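Local coordinates for shikimate dehydrogenase-like protein HI_0607 (Haemophilus influenzae, PDB 1NPY) that oxidises shikimate to 3-dehydroshikimate with NADP(+) in vitro, though so much less actively than classical AroE enzymes that its biological substrate may be another compound, at residues A[204-210]-A[228-233]. Coordinates in Å, arbitrary orientation, origin at the centre of the assembly. Numbering follows the deposited sequence.
Sequences DNASVAF and RGKQTI
Ile233 (chi1 m) lies over one face of the Phe210 ring (chi1 t), its CG2 4.0 Å from the ring centroid in a CH-pi contact, while Ile233 CB approaches Phe210 CD2 to 3.6 Å. The pair ends a short parallel alignment of extended strands in which Val208, Ala209 and Phe210 stand beside Gln231, Thr232 and Ile233, with CA-CA spacings of 4.7, 4.8 and 4.5 Å and axes 14° apart. In parallel fashion Gln231, opposite Val208, bonds to the residues flanking it: Gln231 N donates to Ser207 O (3.1 Å) and Ala209 N to Gln231 O (2.8 Å); Ile233 N then donates to Ala209 O (3.0 Å). Val208, Phe210, Gln231 and Ile233 share one face; Ala209 and Thr232 occupy the other, against helix 220-227. This is the last beta-alpha-beta unit of the Rossmann-type NADP-binding domain, strand 231-233 forming the edge of its parallel sheet; the Phe210 side chain lies about 7 Å from that of Met130, a probable NADP(+) contact. The connecting helix finishes in a Schellman motif with Gly229 at C-prime (phi 70°), after which Lys230 sends its m,m,t,t side chain toward 204-210, NZ bonding to Asp204 O (2.9 Å) and Ala206 O (2.8 Å). Asp204 OD1, hydrogen-bonded to Tyr224, makes a long salt bridge with Arg228 NE (3.8 Å), purely electrostatic because the oxygen lies well out of the guanidinium plane.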
loop_
_atom_site.group_PDB
_atom_site.type_symbol
_atom_site.label_atom_id
_atom_site.label_comp_id
_atom_site.label_asym_id
_atom_site.label_seq_id
_atom_site.Cartn_x
_atom_site.Cartn_y
_atom_site.Cartn_z
ATOM N N ASP A 204 4.058 -19.319 -15.915
ATOM C CA ASP A 204 3.996 -20.784 -15.871
ATOM C C ASP A 204 5.069 -21.359 -14.948
ATOM O O ASP A 204 4.859 -22.398 -14.318
ATOM C CB ASP A 204 4.258 -21.392 -17.251
ATOM C CG ASP A 204 3.108 -21.255 -18.233
ATOM O OD1 ASP A 204 1.957 -21.012 -17.832
ATOM O OD2 ASP A 204 3.289 -21.433 -19.461
ATOM N N ASN A 205 6.238 -20.723 -14.991
ATOM C CA ASN A 205 7.424 -21.183 -14.272
ATOM C C ASN A 205 7.530 -20.651 -12.846
ATOM O O ASN A 205 8.430 -21.036 -12.088
ATOM C CB ASN A 205 8.663 -20.802 -15.070
ATOM C CG ASN A 205 8.795 -21.627 -16.324
ATOM O OD1 ASN A 205 9.148 -21.113 -17.384
ATOM N ND2 ASN A 205 8.462 -22.906 -16.218
ATOM N N ALA A 206 6.596 -19.783 -12.473
ATOM C CA ALA A 206 6.601 -19.178 -11.151
ATOM C C ALA A 206 5.649 -19.962 -10.261
ATOM O O ALA A 206 4.919 -20.830 -10.744
ATOM C CB ALA A 206 6.189 -17.702 -11.284
ATOM N N SER A 207 5.664 -19.679 -8.962
ATOM C CA SER A 207 4.727 -20.282 -8.016
ATOM C C SER A 207 3.740 -19.265 -7.444
ATOM O O SER A 207 2.670 -19.650 -6.975
ATOM C CB SER A 207 5.481 -21.074 -6.944
ATOM O OG SER A 207 6.318 -20.215 -6.208
ATOM N N VAL A 208 4.090 -17.981 -7.482
ATOM C CA VAL A 208 3.298 -16.928 -6.840
ATOM C C VAL A 208 3.192 -15.686 -7.736
ATOM O O VAL A 208 4.214 -15.227 -8.241
ATOM C CB VAL A 208 3.923 -16.437 -5.516
ATOM C CG1 VAL A 208 3.034 -15.394 -4.898
ATOM C CG2 VAL A 208 4.107 -17.586 -4.520
ATOM N N ALA A 209 1.966 -15.194 -7.927
ATOM C CA ALA A 209 1.709 -13.974 -8.692
ATOM C C ALA A 209 1.094 -12.917 -7.780
ATOM O O ALA A 209 0.014 -13.143 -7.249
ATOM C CB ALA A 209 0.775 -14.272 -9.856
ATOM N N PHE A 210 1.800 -11.812 -7.543
ATOM C CA PHE A 210 1.391 -10.756 -6.622
ATOM C C PHE A 210 1.245 -9.471 -7.435
ATOM O O PHE A 210 2.210 -8.959 -8.015
ATOM C CB PHE A 210 2.441 -10.657 -5.520
ATOM C CG PHE A 210 2.193 -9.637 -4.423
ATOM C CD1 PHE A 210 3.153 -9.521 -3.430
ATOM C CD2 PHE A 210 1.081 -8.826 -4.367
ATOM C CE1 PHE A 210 2.995 -8.605 -2.398
ATOM C CE2 PHE A 210 0.917 -7.913 -3.349
ATOM C CZ PHE A 210 1.881 -7.796 -2.366
ATOM N N ARG A 228 -3.455 -21.232 -14.317
ATOM C CA ARG A 228 -2.364 -22.185 -14.197
ATOM C C ARG A 228 -2.219 -22.716 -12.777
ATOM O O ARG A 228 -1.263 -23.436 -12.517
ATOM C CB ARG A 228 -1.048 -21.573 -14.682
ATOM C CG ARG A 228 -1.064 -21.167 -16.144
ATOM C CD ARG A 228 -1.226 -22.388 -17.033
ATOM N NE ARG A 228 -1.652 -22.012 -18.374
ATOM C CZ ARG A 228 -1.554 -22.808 -19.435
ATOM N NH1 ARG A 228 -1.075 -24.046 -19.319
ATOM N NH2 ARG A 228 -1.952 -22.345 -20.617
ATOM N N GLY A 229 -3.143 -22.383 -11.881
ATOM C CA GLY A 229 -3.145 -22.898 -10.524
ATOM C C GLY A 229 -2.039 -22.403 -9.619
ATOM O O GLY A 229 -1.599 -23.113 -8.707
ATOM N N LYS A 230 -1.607 -21.166 -9.855
ATOM C CA LYS A 230 -0.556 -20.557 -9.054
ATOM C C LYS A 230 -1.210 -19.833 -7.868
ATOM O O LYS A 230 -2.404 -19.549 -7.900
ATOM C CB LYS A 230 0.225 -19.559 -9.913
ATOM C CG LYS A 230 0.759 -20.081 -11.235
ATOM C CD LYS A 230 1.582 -21.339 -11.025
ATOM C CE LYS A 230 2.382 -21.797 -12.220
ATOM N NZ LYS A 230 3.343 -22.880 -11.842
ATOM N N GLN A 231 -0.444 -19.552 -6.823
ATOM C CA GLN A 231 -0.905 -18.743 -5.709
ATOM C C GLN A 231 -0.990 -17.298 -6.175
ATOM O O GLN A 231 -0.107 -16.859 -6.908
ATOM C CB GLN A 231 0.094 -18.857 -4.566
ATOM C CG GLN A 231 -0.269 -18.075 -3.327
ATOM C CD GLN A 231 0.695 -18.347 -2.191
ATOM O OE1 GLN A 231 0.698 -19.438 -1.624
ATOM N NE2 GLN A 231 1.518 -17.363 -1.859
ATOM N N THR A 232 -2.061 -16.598 -5.831
ATOM C CA THR A 232 -2.176 -15.177 -6.144
ATOM C C THR A 232 -2.471 -14.295 -4.937
ATOM O O THR A 232 -3.153 -14.701 -3.997
ATOM C CB THR A 232 -3.260 -14.891 -7.172
ATOM O OG1 THR A 232 -4.547 -15.268 -6.671
ATOM C CG2 THR A 232 -3.072 -15.654 -8.446
ATOM N N ILE A 233 -1.907 -13.095 -4.991
ATOM C CA ILE A 233 -2.121 -12.007 -4.037
ATOM C C ILE A 233 -2.528 -10.781 -4.845
ATOM O O ILE A 233 -1.815 -10.425 -5.774
ATOM C CB ILE A 233 -0.839 -11.707 -3.237
ATOM C CG1 ILE A 233 -0.283 -13.006 -2.662
ATOM C CG2 ILE A 233 -1.115 -10.710 -2.082
ATOM C CD1 ILE A 233 0.986 -12.801 -1.903
#